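Local coordinates for dual function macrocyclase-peptidase POPB (Galerina marginata, PDB 5N4B), which cleaves peptide bonds on the C-terminal side of prolyl residues and macrocyclises peptide precursors in the biosynthesis of the amanitin toxins, at residues A[163-168]-A[699-704]; A[170-175]-A[199-204]. The protein carries 1 engineered substitution. All coordinates share one frame; numbering follows the deposited sequence.

Interaction 1: A[163-168]-A[699-704]; sequences SHLGGD and HGMGKP
Met701 reaches from the loop that carries the catalytic histidine into the hairpin turn of segment 163-168. Its CB leaves the backbone toward the turn, and CG, beside the backbone N and anti to the carbonyl carbon (Met701 chi1 -68°), packs on Ser163, with Met701 CG 3.7 Å from Ser163 CB. Met701 SD continues the extended chain and lies against the peptide link after His164, 3.4 Å from His164 C and nearly as close to Leu165 N. A bend at chi3 of Met701 (69°) then swings Met701 CE over to Leu165, where Met701 CE meets Leu165 CD2 at 3.7 Å; the two side chains cross at about a right angle. The turn itself is a type II beta turn from His164 to Gly167, closed by Gly167 N to His164 O at 3.0 Å. It follows strand 157-164 of a four-stranded propeller blade, whereas segment 699-704 leads into helix 705-722 of the alpha/beta-hydrolase domain, so the contact spans the interface between the two domains. Two hydrogen bonds hold His699 by its backbone on both sides of its CA. Ser163 OG donates to His699 O at 2.6 Å, in the carbonyl plane, while His699 N gives its hydrogen to Gly167 O at 3.0 Å, from above the plane of the Gly167 carbonyl. The imidazole, with CG anti to the backbone N (His699 chi1 -175°), leads away from the turn; His699 CB, at the root of the ring, lies 3.8 Å from Asp168 O. Asp168 turns its carboxylate elsewhere, into a salt bridge with Arg230.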
loop_
_atom_site.group_PDB
_atom_site.type_symbol
_atom_site.label_atom_id
_atom_site.label_comp_id
_atom_site.label_asym_id
_atom_site.label_seq_id
_atom_site.Cartn_x
_atom_site.Cartn_y
_atom_site.Cartn_z
ATOM N N SER A 163 4.342 -13.687 -10.067
ATOM C CA SER A 163 5.628 -13.619 -9.381
ATOM C C SER A 163 5.903 -14.969 -8.736
ATOM O O SER A 163 4.975 -15.716 -8.404
ATOM C CB SER A 163 5.668 -12.541 -8.305
ATOM O OG SER A 163 5.696 -11.263 -8.910
ATOM N N HIS A 164 7.179 -15.300 -8.580
ATOM C CA HIS A 164 7.623 -16.508 -7.913
ATOM C C HIS A 164 8.583 -16.166 -6.796
ATOM O O HIS A 164 9.260 -15.150 -6.843
ATOM C CB HIS A 164 8.380 -17.392 -8.906
ATOM C CG HIS A 164 7.519 -17.863 -10.026
ATOM N ND1 HIS A 164 6.825 -19.047 -9.966
ATOM C CD2 HIS A 164 7.194 -17.288 -11.204
ATOM C CE1 HIS A 164 6.134 -19.203 -11.081
ATOM N NE2 HIS A 164 6.329 -18.139 -11.841
ATOM N N LEU A 165 8.633 -17.030 -5.778
ATOM C CA LEU A 165 9.595 -16.865 -4.717
ATOM C C LEU A 165 10.970 -16.723 -5.328
ATOM O O LEU A 165 11.343 -17.454 -6.246
ATOM C CB LEU A 165 9.532 -18.101 -3.794
ATOM C CG LEU A 165 8.216 -18.243 -3.004
ATOM C CD1 LEU A 165 8.249 -19.550 -2.178
ATOM C CD2 LEU A 165 7.943 -17.034 -2.110
ATOM N N GLY A 166 11.740 -15.767 -4.822
ATOM C CA GLY A 166 13.065 -15.502 -5.309
ATOM C C GLY A 166 13.175 -14.548 -6.481
ATOM O O GLY A 166 14.299 -14.281 -6.926
ATOM N N GLY A 167 12.079 -14.084 -7.031
ATOM C CA GLY A 167 12.120 -13.234 -8.217
ATOM C C GLY A 167 11.932 -11.753 -7.937
ATOM O O GLY A 167 11.258 -11.373 -6.980
ATOM N N ASP A 168 12.533 -10.913 -8.780
ATOM C CA ASP A 168 12.454 -9.461 -8.629
ATOM C C ASP A 168 11.530 -8.775 -9.645
ATOM O O ASP A 168 11.343 -7.557 -9.556
ATOM C CB ASP A 168 13.852 -8.854 -8.759
ATOM C CG ASP A 168 14.642 -8.899 -7.479
ATOM O OD1 ASP A 168 14.057 -8.958 -6.382
ATOM O OD2 ASP A 168 15.881 -8.989 -7.631
ATOM N N HIS A 699 8.682 -10.388 -5.836
ATOM C CA HIS A 699 8.065 -9.074 -5.902
ATOM C C HIS A 699 6.543 -9.146 -5.921
ATOM O O HIS A 699 5.938 -9.816 -6.778
ATOM C CB HIS A 699 8.564 -8.333 -7.145
ATOM C CG HIS A 699 8.060 -6.937 -7.201
ATOM N ND1 HIS A 699 7.241 -6.468 -8.195
ATOM C CD2 HIS A 699 8.257 -5.908 -6.347
ATOM C CE1 HIS A 699 6.938 -5.209 -7.947
ATOM N NE2 HIS A 699 7.515 -4.851 -6.817
ATOM N N GLY A 700 5.943 -8.416 -5.004
ATOM C CA GLY A 700 4.494 -8.334 -4.941
ATOM C C GLY A 700 3.815 -9.444 -4.192
ATOM O O GLY A 700 2.595 -9.361 -3.969
ATOM N N MET A 701 4.559 -10.441 -3.743
ATOM C CA MET A 701 3.958 -11.617 -3.149
ATOM C C MET A 701 3.733 -11.394 -1.670
ATOM O O MET A 701 4.519 -10.722 -0.985
ATOM C CB MET A 701 4.880 -12.827 -3.328
ATOM C CG MET A 701 4.992 -13.258 -4.762
ATOM S SD MET A 701 6.033 -14.705 -5.005
ATOM C CE MET A 701 5.060 -16.014 -4.253
ATOM N N GLY A 702 2.697 -12.032 -1.181
ATOM C CA GLY A 702 2.424 -12.107 0.232
ATOM C C GLY A 702 2.779 -13.466 0.825
ATOM O O GLY A 702 3.097 -14.423 0.140
ATOM N N LYS A 703 2.701 -13.515 2.135
ATOM C CA LYS A 703 2.924 -14.755 2.862
ATOM C C LYS A 703 1.667 -15.605 2.877
ATOM O O LYS A 703 0.558 -15.077 2.733
ATOM C CB LYS A 703 3.267 -14.424 4.309
ATOM C CG LYS A 703 4.529 -13.616 4.503
ATOM C CD LYS A 703 4.869 -13.500 5.931
ATOM C CE LYS A 703 6.087 -12.609 6.069
ATOM N NZ LYS A 703 6.843 -12.885 7.315
ATOM N N PRO A 704 1.795 -16.901 3.153
ATOM C CA PRO A 704 0.591 -17.717 3.359
ATOM C C PRO A 704 -0.184 -17.231 4.580
ATOM O O PRO A 704 0.387 -16.712 5.536
ATOM C CB PRO A 704 1.128 -19.131 3.562
ATOM C CG PRO A 704 2.593 -19.092 3.064
ATOM C CD PRO A 704 3.043 -17.678 3.257
#

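Interaction 2: A[170-175]-A[199-204]; sequences STIYVR and KWFKFS
Ile172 and Phe201 cross obliquely, the isoleucine laying its longer branch over one face of the phenyl ring. Ile172 CD1 stands 3.7 Å from the centroid of the Phe201 ring and 16° off its normal, a CH-pi contact, and Ile172 CG1 lies 3.6 Å from Phe201 CD2. The torsions bring this about: Phe201 CG is anti to its backbone N (chi1 168°), and Ile172 CG1 is anti to its carbonyl carbon, with CD1 extended beyond it. Ser170 CB approaches the same ring obliquely near CD2, and Ala161 of strand 157-164 and Leu148 of strand 144-151, further across the blade, also touch Phe201. In the backbone, Ser170 and Phe201 form an antiparallel hydrogen-bonded pair: Ser170 N donates to Phe201 O at 3.0 Å, almost straight at 169°, and Phe201 N returns a bond to Ser170 O at 3.1 Å. Trp200 and Phe201 both face Ser170, a G1 beta bulge at the outer strand of a four-stranded propeller blade; positive phi at Trp200 accompanies the corner in the chain. Water bridges supplement the pairing. One links Ser170 OG to Phe201 O, to which it donates, so that this carbonyl receives two bonds; Ser170 OG is also hydrogen-bonded to Ser163 OG. Thr171 and Lys199 lie side by side and point the same way, with Lys199 CG 4.0 Å from both Thr171 OG1 and Thr171 CG2. Bends at chi3 and chi4 curl the lysine back, and a water joins its NZ to Thr171 OG1. Thr171 OG1 binds a second water at 3.0 Å, which accepts from Trp200 N.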
loop_
_atom_site.group_PDB
_atom_site.type_symbol
_atom_site.label_atom_id
_atom_site.label_comp_id
_atom_site.label_asym_id
_atom_site.label_seq_id
_atom_site.Cartn_x
_atom_site.Cartn_y
_atom_site.Cartn_z
ATOM N N SER A 170 7.856 -9.572 -12.409
ATOM C CA SER A 170 6.723 -10.424 -12.722
ATOM C C SER A 170 6.680 -10.743 -14.206
ATOM O O SER A 170 7.328 -10.095 -15.033
ATOM C CB SER A 170 5.397 -9.763 -12.338
ATOM O OG SER A 170 5.389 -9.445 -10.951
ATOM N N THR A 171 5.917 -11.767 -14.555
ATOM C CA THR A 171 5.709 -12.215 -15.927
ATOM C C THR A 171 4.221 -12.191 -16.208
ATOM O O THR A 171 3.413 -12.684 -15.404
ATOM C CB THR A 171 6.275 -13.631 -16.146
ATOM O OG1 THR A 171 7.666 -13.605 -15.778
ATOM C CG2 THR A 171 6.084 -14.073 -17.545
ATOM N N ILE A 172 3.844 -11.587 -17.325
ATOM C CA ILE A 172 2.439 -11.481 -17.709
ATOM C C ILE A 172 2.143 -12.592 -18.689
ATOM O O ILE A 172 2.857 -12.783 -19.693
ATOM C CB ILE A 172 2.095 -10.120 -18.321
ATOM C CG1 ILE A 172 2.450 -8.983 -17.359
ATOM C CG2 ILE A 172 0.610 -10.106 -18.649
ATOM C CD1 ILE A 172 2.349 -7.601 -18.050
ATOM N N TYR A 173 1.072 -13.323 -18.398
ATOM C CA TYR A 173 0.498 -14.364 -19.228
ATOM C C TYR A 173 -0.892 -13.929 -19.671
ATOM O O TYR A 173 -1.477 -12.989 -19.115
ATOM C CB TYR A 173 0.420 -15.724 -18.473
ATOM C CG TYR A 173 1.773 -16.214 -18.061
ATOM C CD1 TYR A 173 2.574 -16.893 -18.957
ATOM C CD2 TYR A 173 2.272 -15.949 -16.805
ATOM C CE1 TYR A 173 3.808 -17.322 -18.579
ATOM C CE2 TYR A 173 3.530 -16.374 -16.425
ATOM C CZ TYR A 173 4.289 -17.072 -17.332
ATOM O OH TYR A 173 5.572 -17.471 -16.965
ATOM N N VAL A 174 -1.401 -14.587 -20.722
ATOM C CA VAL A 174 -2.697 -14.272 -21.281
ATOM C C VAL A 174 -3.442 -15.568 -21.538
ATOM O O VAL A 174 -2.889 -16.525 -22.112
ATOM C CB VAL A 174 -2.597 -13.471 -22.589
ATOM C CG1 VAL A 174 -4.008 -13.066 -23.120
ATOM C CG2 VAL A 174 -1.680 -12.266 -22.425
ATOM N N ARG A 175 -4.704 -15.572 -21.165
ATOM C CA ARG A 175 -5.568 -16.711 -21.454
ATOM C C ARG A 175 -6.952 -16.254 -21.877
ATOM O O ARG A 175 -7.425 -15.180 -21.523
ATOM C CB ARG A 175 -5.701 -17.706 -20.273
ATOM C CG ARG A 175 -6.485 -17.113 -19.102
ATOM C CD ARG A 175 -6.322 -17.894 -17.813
ATOM N NE ARG A 175 -6.646 -19.291 -17.983
ATOM C CZ ARG A 175 -5.763 -20.287 -18.011
ATOM N NH1 ARG A 175 -4.467 -20.118 -17.833
ATOM N NH2 ARG A 175 -6.206 -21.503 -18.244
ATOM N N LYS A 199 7.890 -10.997 -19.974
ATOM C CA LYS A 199 8.784 -10.968 -18.828
ATOM C C LYS A 199 9.209 -9.542 -18.493
ATOM O O LYS A 199 9.047 -8.584 -19.274
ATOM C CB LYS A 199 10.025 -11.811 -19.128
ATOM C CG LYS A 199 9.672 -13.313 -19.215
ATOM C CD LYS A 199 10.895 -14.175 -19.525
ATOM C CE LYS A 199 11.945 -14.116 -18.406
ATOM N NZ LYS A 199 11.567 -14.725 -17.102
ATOM N N TRP A 200 9.762 -9.406 -17.287
ATOM C CA TRP A 200 10.462 -8.208 -16.831
ATOM C C TRP A 200 9.524 -7.068 -16.473
ATOM O O TRP A 200 9.907 -5.913 -16.440
ATOM C CB TRP A 200 11.552 -7.756 -17.838
ATOM C CG TRP A 200 12.456 -8.903 -18.195
ATOM C CD1 TRP A 200 12.506 -9.564 -19.386
ATOM C CD2 TRP A 200 13.389 -9.538 -17.346
ATOM N NE1 TRP A 200 13.411 -10.576 -19.321
ATOM C CE2 TRP A 200 13.964 -10.597 -18.075
ATOM C CE3 TRP A 200 13.803 -9.321 -16.029
ATOM C CZ2 TRP A 200 14.967 -11.415 -17.544
ATOM C CZ3 TRP A 200 14.763 -10.156 -15.495
ATOM C CH2 TRP A 200 15.341 -11.190 -16.265
ATOM N N PHE A 201 8.276 -7.406 -16.142
ATOM C CA PHE A 201 7.232 -6.442 -15.842
ATOM C C PHE A 201 7.342 -5.982 -14.394
ATOM O O PHE A 201 7.448 -6.801 -13.460
ATOM C CB PHE A 201 5.875 -7.121 -16.078
ATOM C CG PHE A 201 4.662 -6.371 -15.541
ATOM C CD1 PHE A 201 4.395 -5.100 -15.941
ATOM C CD2 PHE A 201 3.775 -6.980 -14.678
ATOM C CE1 PHE A 201 3.279 -4.410 -15.440
ATOM C CE2 PHE A 201 2.653 -6.322 -14.209
ATOM C CZ PHE A 201 2.399 -5.051 -14.601
ATOM N N LYS A 202 7.268 -4.670 -14.182
ATOM C CA LYS A 202 7.321 -4.133 -12.840
ATOM C C LYS A 202 6.895 -2.671 -12.839
ATOM O O LYS A 202 7.187 -1.936 -13.782
ATOM C CB LYS A 202 8.759 -4.231 -12.292
ATOM C CG LYS A 202 8.933 -4.192 -10.784
ATOM C CD LYS A 202 10.395 -4.398 -10.405
ATOM C CE LYS A 202 10.527 -4.615 -8.945
ATOM N NZ LYS A 202 11.940 -5.016 -8.579
ATOM N N PHE A 203 6.218 -2.264 -11.762
ATOM C CA PHE A 203 5.933 -0.857 -11.424
ATOM C C PHE A 203 4.996 -0.149 -12.396
ATOM O O PHE A 203 5.061 1.079 -12.535
ATOM C CB PHE A 203 7.215 -0.035 -11.202
ATOM C CG PHE A 203 8.081 -0.501 -10.054
ATOM C CD1 PHE A 203 7.528 -0.863 -8.852
ATOM C CD2 PHE A 203 9.454 -0.549 -10.188
ATOM C CE1 PHE A 203 8.358 -1.261 -7.803
ATOM C CE2 PHE A 203 10.278 -0.931 -9.130
ATOM C CZ PHE A 203 9.693 -1.305 -7.947
ATOM N N SER A 204 4.097 -0.857 -13.053
ATOM C CA SER A 204 2.994 -0.201 -13.750
ATOM C C SER A 204 1.761 -1.087 -13.688
ATOM O O SER A 204 1.804 -2.210 -13.202
ATOM C CB SER A 204 3.331 0.157 -15.217
ATOM O OG SER A 204 3.148 -0.948 -16.125
HETATM O O HOH W 1 6.163 -7.044 -10.967
HETATM O O HOH W 2 10.108 -11.813 -15.580
HETATM O O HOH W 3 9.142 -16.039 -16.413
#

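Strands 157-164 and 170-176 are neighbours in one propeller blade, and the turn between them connects interaction 1 to interaction 2, whose centres lie 13 Å apart. Ser163 OG is 2.8 Å from Ser170 OG, a probable hydrogen bond, and the Ser170 side chain comes within about 4 Å of that of His699. From segment 199-204, Lys202 NZ hydrogen-bonds Asp168 O in the turn, while Lys202 CG lies 3.6 Å from His699 CE1 and Phe203 CE1 is 3.8 Å from His699 NE2. His699 is a charge-relay residue with Asp662 and Ala578, the engineered replacement of the nucleophilic serine; the side chains of His699 and Asp662 are about 8 Å apart, so they are not in contact in this structure.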